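Local atomic coordinates of hypothetical nigD-like protein (Bacteroides caccae, PDB entry 3QWN), a protein that is of unknown function but, as a NigD-like protein, probably acts as an immunity protein or antitoxin that protects its producer against a bacteriocin. Residues V10-V15 with R161-V166; D101-W106 with N113-L118; F185-Y190 with G200-P205. All coordinates share one frame; numbering follows the deposited sequence.

In the fold
The three contacts run across the molecule from its N-terminal OB-type part into its C-terminal beta sandwich. Interaction 1 joins strand 13-19 to strand 158-167, an outer strand of a three-stranded sheet. Interaction 2, nested inside the loop that interaction 1 closes, is the hairpin forming the rest of that sheet; the two centres lie about 9 Å apart, and Ser165 and Asn113 link them. Interaction 3 follows later in the chain, in the hairpin of strands 181-190 and 196-209. Its centre is about 11 Å from that of interaction 2, which it touches. Interactions 1 and 3, about 20 Å apart between centres, do not touch, the hairpin 101-108/111-120 lying between them.

Interaction 1. Residues V10-V15 with R161-V166; sequences VKLEFV and RAYLSV
Phe14 lays one side of its ring, from CD2 round to CZ, along Tyr163, Leu164 and Ser165, touching each in turn. Its CG stands anti to its own carbonyl carbon (chi1 -74°), which sends the ring across to strand 161-166. The axes of strands 13-15 and 161-166 pass 9.6 Å apart and diverge by 33°, so the gap is bridged by side chains and not by backbone pairing. At the tip of the ring, CZ of Phe14 comes 3.9 Å from CD1 of Tyr163, approaching the tyrosine at its edge and near its plane. The two ring planes are inclined by 74°, so the rings meet obliquely. Next along the rim, CE2 of Phe14 lies 3.5 Å from the carbonyl O of Leu164. CD2 of Phe14 then meets the hydroxyl OG of Ser165 at 3.3 Å, the oxygen sitting beside the ring close to its plane. That buried hydroxyl is satisfied by hydrogen bonds to Asn113 OD1 and Arg54 NE. At the opposite end of the tyrosine, CD1 of Leu12 touches the OH of Tyr163 at 3.9 Å, the two side chains crossing at about a right angle. Tyr163 therefore meets Phe14 near its root and Leu12 at its tip. The contact joins the sheet of the N-terminal OB-type domain to the three-stranded sheet of the C-terminal sandwich: Met56 on strand 52-63 touches Leu12, Phe14 and Tyr163, while Phe14 also packs against Ile115 on strand 111-120 and edge-to-face with Trp106 of strand 101-108.

Interaction 2. Residues D101-W106 with N113-L118; sequences DVVSIW and NMILNL
Strands 104-106 and 113-118 run antiparallel with their axes 4.7 Å apart, and the ladder they begin continues through Val102 and Asp101 after a one-residue shift in register. This is a beta hairpin interrupted by a classic beta bulge: Val103 and Ser104 both face Ile115. The carbonyl O of Ile115 takes the N-H of Val103 at 2.8 Å, in the carbonyl plane, and also a weak bond from the N of Ser104. Regular pairs resume on either side, Asp101 with Asn117 and Trp106 with Asn113 each bonded in both directions, so the extra residue is accommodated without opening the ladder. One face of the hairpin carries Val102, Ile105, Met114 and Leu116. There CD1 of Ile105 lies 3.8 Å from CE of Met114, a selenomethionine, the two chains running side by side, and CG2 of Val102 touches CD2 of Leu116. Phe185 and Tyr187 of strand 181-190 and Tyr202 of the next arm pack onto this face, probably the inner side of the sandwich. At the bulge, CB of Val103 leans on CG2 of Ile115.

On the other face, with Asn113 and Ile115, lies Trp106, its CG in the crowded position between backbone N and carbonyl carbon (chi1 69°), folding the indole back over the partner strand. CB of Asn113 sits over the six-membered ring of Trp106, 3.8 Å from its centroid, in a CH-pi contact offset toward the rim. The amide of Asn113 has its strongest partner in Ser165, whose OG meets OD1, and Arg54 NH2 also bonds to that oxygen. The carbonyl O of Trp106 accepts the backbone N of Asn113 at 2.8 Å nearly along its C=O axis and, weakly, ND2 of the same asparagine at 3.3 Å.

Interaction 3. Residues F185-Y190 with G200-P205; sequences FKYYTY and GKYCNP
Two first torsions of different kind set the rings of Tyr187 and Tyr202 against each other: in Tyr187, CG is wedged between the backbone N and the carbonyl carbon (chi1 68°), whereas in Tyr202 it stands anti to the carbonyl carbon (chi1 -58°). The rings then meet rim to rim, CE1 of Tyr187 lying 3.7 Å from CE2 of Tyr202. Their planes differ by 26°, and neither ring covers the other's face. CE1 of Tyr187 reaches the Tyr202 ring at its edge, near the ring plane. One face of Tyr202 is covered by CG of Lys201, the preceding residue, over the ring centre, and further along that extended lysine CD comes near the OH of Tyr187. CD2 of Phe185 adds a looser touch, 4.3 Å from CD2 of Tyr202.

These residues belong to the hairpin of strands 181-190 and 196-209, at the margin of the five-stranded sheet of the sandwich. Tyr187 still pairs by backbone with Ser199, but beyond it the second strand is interrupted by a type I beta turn from Gly200 to Cys203, closed by a hydrogen bond from the N of Cys203 to the O of Gly200. A water bridges the two segments: it donates to the carbonyl O of Phe185 at 2.5 Å and accepts the N-H of Tyr202 at 2.9 Å. The same turn brings Cys203 over the strand, its SG lying 3.5 Å from CG of Lys186 and equally far from the O of Phe185. Lys186 runs extended beyond CG, and its NZ forms a long, weak ion pair with Glu198. The Phe185 side chain also touches Met145 and Leu147 of strand 142-150.

Interaction 1. Residues V10-V15 with R161-V166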
loop_
_atom_site.group_PDB
_atom_site.type_symbol
_atom_site.label_atom_id
_atom_site.label_comp_id
_atom_site.label_asym_id
_atom_site.label_seq_id
_atom_site.Cartn_x
_atom_site.Cartn_y
_atom_site.Cartn_z
ATOM N N VAL A 10 -8.335 9.024 -13.919
ATOM C CA VAL A 10 -6.890 9.050 -14.156
ATOM C C VAL A 10 -6.276 7.718 -13.709
ATOM O O VAL A 10 -6.566 7.231 -12.609
ATOM C CB VAL A 10 -6.213 10.251 -13.452
ATOM N N LYS A 11 -5.450 7.124 -14.584
ATOM C CA LYS A 11 -4.730 5.881 -14.325
ATOM C C LYS A 11 -3.544 6.208 -13.398
ATOM O O LYS A 11 -2.726 7.070 -13.719
ATOM C CB LYS A 11 -4.278 5.234 -15.654
ATOM C CG LYS A 11 -3.925 3.750 -15.541
ATOM N N LEU A 12 -3.483 5.556 -12.231
ATOM C CA LEU A 12 -2.471 5.790 -11.205
ATOM C C LEU A 12 -1.596 4.589 -10.979
ATOM O O LEU A 12 -2.079 3.469 -10.967
ATOM C CB LEU A 12 -3.162 6.161 -9.889
ATOM C CG LEU A 12 -3.925 7.493 -9.836
ATOM C CD1 LEU A 12 -4.574 7.659 -8.482
ATOM C CD2 LEU A 12 -2.999 8.687 -10.096
ATOM N N GLU A 13 -0.322 4.817 -10.761
ATOM C CA GLU A 13 0.664 3.773 -10.473
ATOM C C GLU A 13 1.305 3.972 -9.093
ATOM O O GLU A 13 1.440 5.106 -8.651
ATOM C CB GLU A 13 1.788 3.825 -11.505
ATOM C CG GLU A 13 1.564 3.072 -12.801
ATOM C CD GLU A 13 2.770 3.125 -13.728
ATOM O OE1 GLU A 13 3.899 2.743 -13.309
ATOM O OE2 GLU A 13 2.583 3.622 -14.864
ATOM N N PHE A 14 1.739 2.882 -8.452
ATOM C CA PHE A 14 2.509 2.864 -7.202
ATOM C C PHE A 14 3.927 3.180 -7.590
ATOM O O PHE A 14 4.513 2.449 -8.397
ATOM C CB PHE A 14 2.424 1.455 -6.514
ATOM C CG PHE A 14 1.107 1.111 -5.849
ATOM C CD1 PHE A 14 -0.019 0.807 -6.609
ATOM C CD2 PHE A 14 0.990 1.105 -4.460
ATOM C CE1 PHE A 14 -1.250 0.542 -5.990
ATOM C CE2 PHE A 14 -0.235 0.810 -3.844
ATOM C CZ PHE A 14 -1.338 0.506 -4.613
ATOM N N VAL A 15 4.476 4.272 -7.071
ATOM C CA VAL A 15 5.857 4.713 -7.357
ATOM C C VAL A 15 6.467 5.254 -6.077
ATOM O O VAL A 15 5.781 5.431 -5.042
ATOM C CB VAL A 15 5.935 5.794 -8.509
ATOM C CG1 VAL A 15 5.400 5.270 -9.853
ATOM C CG2 VAL A 15 5.255 7.116 -8.118
ATOM N N ARG A 161 -11.608 4.321 -4.422
ATOM C CA ARG A 161 -10.443 3.466 -4.261
ATOM C C ARG A 161 -9.540 3.990 -3.194
ATOM O O ARG A 161 -9.440 5.210 -2.993
ATOM C CB ARG A 161 -9.646 3.369 -5.562
ATOM C CG ARG A 161 -10.297 2.445 -6.577
ATOM C CD ARG A 161 -9.410 2.225 -7.766
ATOM N NE ARG A 161 -10.001 1.224 -8.651
ATOM C CZ ARG A 161 -9.357 0.637 -9.647
ATOM N NH1 ARG A 161 -8.087 0.938 -9.896
ATOM N NH2 ARG A 161 -9.968 -0.276 -10.389
ATOM N N ALA A 162 -8.888 3.065 -2.495
ATOM C CA ALA A 162 -7.871 3.340 -1.485
ATOM C C ALA A 162 -6.642 2.544 -1.861
ATOM O O ALA A 162 -6.749 1.472 -2.449
ATOM C CB ALA A 162 -8.361 3.004 -0.101
ATOM N N TYR A 163 -5.479 3.103 -1.578
ATOM C CA TYR A 163 -4.215 2.502 -1.955
ATOM C C TYR A 163 -3.358 2.280 -0.728
ATOM O O TYR A 163 -3.103 3.218 0.006
ATOM C CB TYR A 163 -3.504 3.419 -2.978
ATOM C CG TYR A 163 -4.371 3.726 -4.178
ATOM C CD1 TYR A 163 -4.455 2.841 -5.254
ATOM C CD2 TYR A 163 -5.134 4.896 -4.233
ATOM C CE1 TYR A 163 -5.256 3.128 -6.370
ATOM C CE2 TYR A 163 -5.949 5.184 -5.337
ATOM C CZ TYR A 163 -5.984 4.314 -6.412
ATOM O OH TYR A 163 -6.763 4.634 -7.503
ATOM N N LEU A 164 -2.922 1.031 -0.513
ATOM C CA LEU A 164 -2.064 0.644 0.604
ATOM C C LEU A 164 -0.758 0.003 0.110
ATOM O O LEU A 164 -0.772 -0.778 -0.823
ATOM C CB LEU A 164 -2.807 -0.359 1.524
ATOM C CG LEU A 164 -3.692 0.212 2.637
ATOM C CD1 LEU A 164 -4.980 0.845 2.088
ATOM C CD2 LEU A 164 -4.052 -0.854 3.597
ATOM N N SER A 165 0.357 0.315 0.759
ATOM C CA SER A 165 1.660 -0.286 0.499
ATOM C C SER A 165 2.184 -0.677 1.851
ATOM O O SER A 165 2.582 0.199 2.624
ATOM C CB SER A 165 2.592 0.679 -0.228
ATOM O OG SER A 165 2.628 0.453 -1.626
ATOM N N VAL A 166 2.021 -1.953 2.214
ATOM C CA VAL A 166 2.439 -2.465 3.512
ATOM C C VAL A 166 3.958 -2.745 3.481
ATOM O O VAL A 166 4.369 -3.677 2.774
ATOM C CB VAL A 166 1.642 -3.736 3.939
ATOM C CG1 VAL A 166 1.996 -4.135 5.362
ATOM C CG2 VAL A 166 0.140 -3.533 3.799
#

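Interaction 2. Residues D101-W106 with N113-L118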
loop_
_atom_site.group_PDB
_atom_site.type_symbol
_atom_site.label_atom_id
_atom_site.label_comp_id
_atom_site.label_asym_id
_atom_site.label_seq_id
_atom_site.Cartn_x
_atom_site.Cartn_y
_atom_site.Cartn_z
ATOM N N ASP A 101 -13.549 -4.085 -0.571
ATOM C CA ASP A 101 -13.301 -5.070 -1.607
ATOM C C ASP A 101 -11.838 -4.940 -2.009
ATOM O O ASP A 101 -11.292 -3.834 -1.997
ATOM C CB ASP A 101 -14.226 -4.884 -2.828
ATOM C CG ASP A 101 -15.696 -5.175 -2.586
ATOM O OD1 ASP A 101 -16.011 -5.986 -1.674
ATOM O OD2 ASP A 101 -16.526 -4.616 -3.311
ATOM N N VAL A 102 -11.193 -6.054 -2.328
ATOM C CA VAL A 102 -9.829 -6.003 -2.839
ATOM C C VAL A 102 -9.956 -6.005 -4.376
ATOM O O VAL A 102 -10.542 -6.931 -4.933
ATOM C CB VAL A 102 -8.912 -7.122 -2.300
ATOM C CG1 VAL A 102 -7.570 -7.133 -3.042
ATOM C CG2 VAL A 102 -8.711 -6.985 -0.785
ATOM N N VAL A 103 -9.475 -4.943 -5.044
ATOM C CA VAL A 103 -9.498 -4.837 -6.514
ATOM C C VAL A 103 -8.288 -5.594 -7.093
ATOM O O VAL A 103 -8.435 -6.341 -8.036
ATOM C CB VAL A 103 -9.494 -3.339 -6.949
ATOM C CG1 VAL A 103 -9.383 -3.205 -8.468
ATOM C CG2 VAL A 103 -10.739 -2.636 -6.436
ATOM N N SER A 104 -7.091 -5.342 -6.546
ATOM C CA SER A 104 -5.826 -5.917 -6.965
ATOM C C SER A 104 -4.888 -5.950 -5.753
ATOM O O SER A 104 -4.983 -5.083 -4.902
ATOM C CB SER A 104 -5.251 -5.115 -8.125
ATOM O OG SER A 104 -4.039 -5.630 -8.653
ATOM N N ILE A 105 -4.083 -6.999 -5.613
ATOM C CA ILE A 105 -3.159 -7.184 -4.479
ATOM C C ILE A 105 -1.912 -7.924 -4.999
ATOM O O ILE A 105 -2.037 -8.854 -5.805
ATOM C CB ILE A 105 -3.860 -7.940 -3.298
ATOM C CG1 ILE A 105 -2.949 -7.973 -2.027
ATOM C CG2 ILE A 105 -4.433 -9.338 -3.716
ATOM C CD1 ILE A 105 -3.682 -8.304 -0.750
ATOM N N TRP A 106 -0.727 -7.461 -4.629
ATOM C CA TRP A 106 0.512 -8.080 -5.115
ATOM C C TRP A 106 1.709 -7.647 -4.303
ATOM O O TRP A 106 1.720 -6.576 -3.684
ATOM C CB TRP A 106 0.773 -7.746 -6.617
ATOM C CG TRP A 106 1.116 -6.302 -6.871
ATOM C CD1 TRP A 106 2.365 -5.769 -6.992
ATOM C CD2 TRP A 106 0.202 -5.201 -6.942
ATOM N NE1 TRP A 106 2.288 -4.404 -7.109
ATOM C CE2 TRP A 106 0.970 -4.029 -7.104
ATOM C CE3 TRP A 106 -1.202 -5.094 -6.945
ATOM C CZ2 TRP A 106 0.384 -2.764 -7.251
ATOM C CZ3 TRP A 106 -1.782 -3.835 -7.033
ATOM C CH2 TRP A 106 -0.992 -2.687 -7.156
ATOM N N ASN A 113 1.353 -4.504 -1.873
ATOM C CA ASN A 113 0.514 -3.445 -2.448
ATOM C C ASN A 113 -0.901 -3.912 -2.702
ATOM O O ASN A 113 -1.127 -5.074 -2.998
ATOM C CB ASN A 113 1.109 -2.896 -3.747
ATOM C CG ASN A 113 2.587 -2.733 -3.652
ATOM O OD1 ASN A 113 3.058 -1.821 -3.042
ATOM N ND2 ASN A 113 3.340 -3.715 -4.081
HETATM N N MSE A 114 -1.845 -3.013 -2.538
HETATM C CA MSE A 114 -3.229 -3.334 -2.771
HETATM C C MSE A 114 -4.014 -2.109 -3.098
HETATM O O MSE A 114 -3.734 -1.012 -2.590
HETATM C CB MSE A 114 -3.899 -4.110 -1.603
HETATM C CG MSE A 114 -4.172 -3.304 -0.337
HETATM SE SE MSE A 114 -4.605 -4.520 1.177
HETATM C CE MSE A 114 -2.823 -5.277 1.427
ATOM N N ILE A 115 -5.009 -2.336 -3.971
ATOM C CA ILE A 115 -6.022 -1.382 -4.382
ATOM C C ILE A 115 -7.318 -1.889 -3.774
ATOM O O ILE A 115 -7.724 -3.029 -4.026
ATOM C CB ILE A 115 -6.110 -1.222 -5.909
ATOM C CG1 ILE A 115 -4.747 -0.819 -6.510
ATOM C CG2 ILE A 115 -7.210 -0.232 -6.255
ATOM C CD1 ILE A 115 -4.720 -0.789 -8.066
ATOM N N LEU A 116 -7.939 -1.059 -2.942
ATOM C CA LEU A 116 -9.201 -1.406 -2.307
ATOM C C LEU A 116 -10.333 -0.610 -2.897
ATOM O O LEU A 116 -10.121 0.493 -3.394
ATOM C CB LEU A 116 -9.145 -1.149 -0.785
ATOM C CG LEU A 116 -7.994 -1.765 0.019
ATOM C CD1 LEU A 116 -8.074 -1.327 1.469
ATOM C CD2 LEU A 116 -7.985 -3.307 -0.086
ATOM N N ASN A 117 -11.539 -1.161 -2.841
ATOM C CA ASN A 117 -12.736 -0.416 -3.195
ATOM C C ASN A 117 -13.557 -0.275 -1.932
ATOM O O ASN A 117 -13.813 -1.257 -1.218
ATOM C CB ASN A 117 -13.566 -1.002 -4.350
ATOM C CG ASN A 117 -14.627 -0.017 -4.783
ATOM O OD1 ASN A 117 -14.334 1.036 -5.384
ATOM N ND2 ASN A 117 -15.864 -0.259 -4.348
ATOM N N LEU A 118 -13.918 0.966 -1.648
ATOM C CA LEU A 118 -14.681 1.426 -0.494
ATOM C C LEU A 118 -15.961 2.075 -0.940
ATOM O O LEU A 118 -16.014 2.651 -2.026
ATOM C CB LEU A 118 -13.839 2.521 0.217
ATOM C CG LEU A 118 -12.861 2.127 1.280
ATOM C CD1 LEU A 118 -11.658 1.410 0.689
ATOM C CD2 LEU A 118 -12.374 3.358 1.966
#

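Interaction 3. Residues F185-Y190 with G200-P205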
loop_
_atom_site.group_PDB
_atom_site.type_symbol
_atom_site.label_atom_id
_atom_site.label_comp_id
_atom_site.label_asym_id
_atom_site.label_seq_id
_atom_site.Cartn_x
_atom_site.Cartn_y
_atom_site.Cartn_z
ATOM N N PHE A 185 -2.964 -12.738 4.098
ATOM C CA PHE A 185 -3.762 -11.539 4.306
ATOM C C PHE A 185 -5.264 -11.838 4.371
ATOM O O PHE A 185 -5.822 -12.455 3.467
ATOM C CB PHE A 185 -3.464 -10.501 3.197
ATOM C CG PHE A 185 -4.297 -9.244 3.258
ATOM C CD1 PHE A 185 -4.025 -8.252 4.198
ATOM C CD2 PHE A 185 -5.358 -9.050 2.378
ATOM C CE1 PHE A 185 -4.804 -7.097 4.254
ATOM C CE2 PHE A 185 -6.131 -7.882 2.428
ATOM C CZ PHE A 185 -5.845 -6.915 3.368
ATOM N N LYS A 186 -5.909 -11.364 5.452
ATOM C CA LYS A 186 -7.346 -11.454 5.706
ATOM C C LYS A 186 -7.950 -10.057 5.762
ATOM O O LYS A 186 -7.260 -9.088 6.098
ATOM C CB LYS A 186 -7.627 -12.198 7.013
ATOM C CG LYS A 186 -7.605 -13.715 6.884
ATOM C CD LYS A 186 -7.869 -14.396 8.222
ATOM C CE LYS A 186 -7.435 -15.841 8.228
ATOM N NZ LYS A 186 -7.894 -16.555 9.452
ATOM N N TYR A 187 -9.237 -9.944 5.439
ATOM C CA TYR A 187 -9.944 -8.650 5.446
ATOM C C TYR A 187 -11.443 -8.905 5.495
ATOM O O TYR A 187 -11.908 -9.936 4.984
ATOM C CB TYR A 187 -9.576 -7.792 4.192
ATOM C CG TYR A 187 -10.099 -8.354 2.877
ATOM C CD1 TYR A 187 -9.528 -9.488 2.299
ATOM C CD2 TYR A 187 -11.177 -7.761 2.222
ATOM C CE1 TYR A 187 -10.028 -10.023 1.109
ATOM C CE2 TYR A 187 -11.695 -8.300 1.042
ATOM C CZ TYR A 187 -11.109 -9.419 0.478
ATOM O OH TYR A 187 -11.590 -9.887 -0.731
ATOM N N TYR A 188 -12.191 -7.977 6.096
ATOM C CA TYR A 188 -13.643 -8.089 6.153
ATOM C C TYR A 188 -14.239 -7.464 4.918
ATOM O O TYR A 188 -13.798 -6.399 4.483
ATOM C CB TYR A 188 -14.203 -7.468 7.435
ATOM C CG TYR A 188 -14.062 -8.376 8.646
ATOM C CD1 TYR A 188 -12.819 -8.600 9.236
ATOM C CD2 TYR A 188 -15.175 -8.993 9.215
ATOM C CE1 TYR A 188 -12.685 -9.407 10.362
ATOM C CE2 TYR A 188 -15.048 -9.834 10.326
ATOM C CZ TYR A 188 -13.798 -10.037 10.901
ATOM O OH TYR A 188 -13.618 -10.845 12.012
ATOM N N THR A 189 -15.207 -8.148 4.334
ATOM C CA THR A 189 -15.914 -7.764 3.107
ATOM C C THR A 189 -17.377 -8.198 3.222
ATOM O O THR A 189 -17.719 -8.955 4.132
ATOM C CB THR A 189 -15.199 -8.402 1.882
ATOM O OG1 THR A 189 -15.641 -7.766 0.675
ATOM C CG2 THR A 189 -15.351 -9.924 1.819
ATOM N N TYR A 190 -18.236 -7.739 2.315
ATOM C CA TYR A 190 -19.637 -8.165 2.313
ATOM C C TYR A 190 -19.811 -9.403 1.469
ATOM O O TYR A 190 -19.229 -9.475 0.390
ATOM C CB TYR A 190 -20.561 -7.060 1.777
ATOM C CG TYR A 190 -20.786 -5.908 2.732
ATOM C CD1 TYR A 190 -21.379 -6.116 3.982
ATOM C CD2 TYR A 190 -20.456 -4.594 2.368
ATOM C CE1 TYR A 190 -21.612 -5.050 4.855
ATOM C CE2 TYR A 190 -20.694 -3.524 3.230
ATOM C CZ TYR A 190 -21.284 -3.754 4.465
ATOM O OH TYR A 190 -21.516 -2.703 5.319
ATOM N N GLY A 200 -10.700 -15.135 3.753
ATOM C CA GLY A 200 -9.399 -15.789 3.753
ATOM C C GLY A 200 -8.942 -16.108 2.349
ATOM O O GLY A 200 -8.042 -16.915 2.168
ATOM N N LYS A 201 -9.567 -15.472 1.350
ATOM C CA LYS A 201 -9.302 -15.582 -0.097
ATOM C C LYS A 201 -7.799 -15.526 -0.431
ATOM O O LYS A 201 -7.340 -16.307 -1.254
ATOM C CB LYS A 201 -10.047 -14.435 -0.834
ATOM C CG LYS A 201 -9.869 -14.401 -2.334
ATOM C CD LYS A 201 -10.674 -13.291 -2.999
ATOM C CE LYS A 201 -10.441 -13.317 -4.503
ATOM N NZ LYS A 201 -11.521 -12.627 -5.253
ATOM N N TYR A 202 -7.043 -14.607 0.200
ATOM C CA TYR A 202 -5.622 -14.386 -0.087
ATOM C C TYR A 202 -4.669 -15.113 0.913
ATOM O O TYR A 202 -3.476 -14.781 0.996
ATOM C CB TYR A 202 -5.347 -12.868 -0.168
ATOM C CG TYR A 202 -6.194 -12.192 -1.240
ATOM C CD1 TYR A 202 -6.028 -12.502 -2.588
ATOM C CD2 TYR A 202 -7.173 -11.256 -0.901
ATOM C CE1 TYR A 202 -6.842 -11.933 -3.569
ATOM C CE2 TYR A 202 -7.981 -10.663 -1.878
ATOM C CZ TYR A 202 -7.806 -10.999 -3.214
ATOM O OH TYR A 202 -8.590 -10.418 -4.197
ATOM N N CYS A 203 -5.199 -16.146 1.619
ATOM C CA CYS A 203 -4.481 -16.973 2.591
ATOM C C CYS A 203 -4.089 -18.311 1.993
ATOM O O CYS A 203 -3.238 -18.999 2.559
ATOM C CB CYS A 203 -5.326 -17.189 3.834
ATOM S SG CYS A 203 -5.562 -15.713 4.827
ATOM N N ASN A 204 -4.763 -18.717 0.901
ATOM C CA ASN A 204 -4.526 -20.004 0.274
ATOM C C ASN A 204 -3.998 -19.808 -1.155
ATOM O O ASN A 204 -4.762 -19.392 -2.036
ATOM C CB ASN A 204 -5.803 -20.851 0.308
ATOM C CG ASN A 204 -6.501 -20.797 1.653
ATOM O OD1 ASN A 204 -6.053 -21.359 2.654
ATOM N ND2 ASN A 204 -7.568 -20.034 1.731
ATOM N N PRO A 205 -2.672 -20.032 -1.391
ATOM C CA PRO A 205 -1.634 -20.497 -0.436
ATOM C C PRO A 205 -0.948 -19.369 0.360
ATOM O O PRO A 205 -0.159 -19.649 1.254
ATOM C CB PRO A 205 -0.620 -21.168 -1.363
ATOM C CG PRO A 205 -0.663 -20.316 -2.617
ATOM C CD PRO A 205 -2.105 -19.849 -2.748
HETATM O O HOH W 1 -7.931 -12.737 2.215
#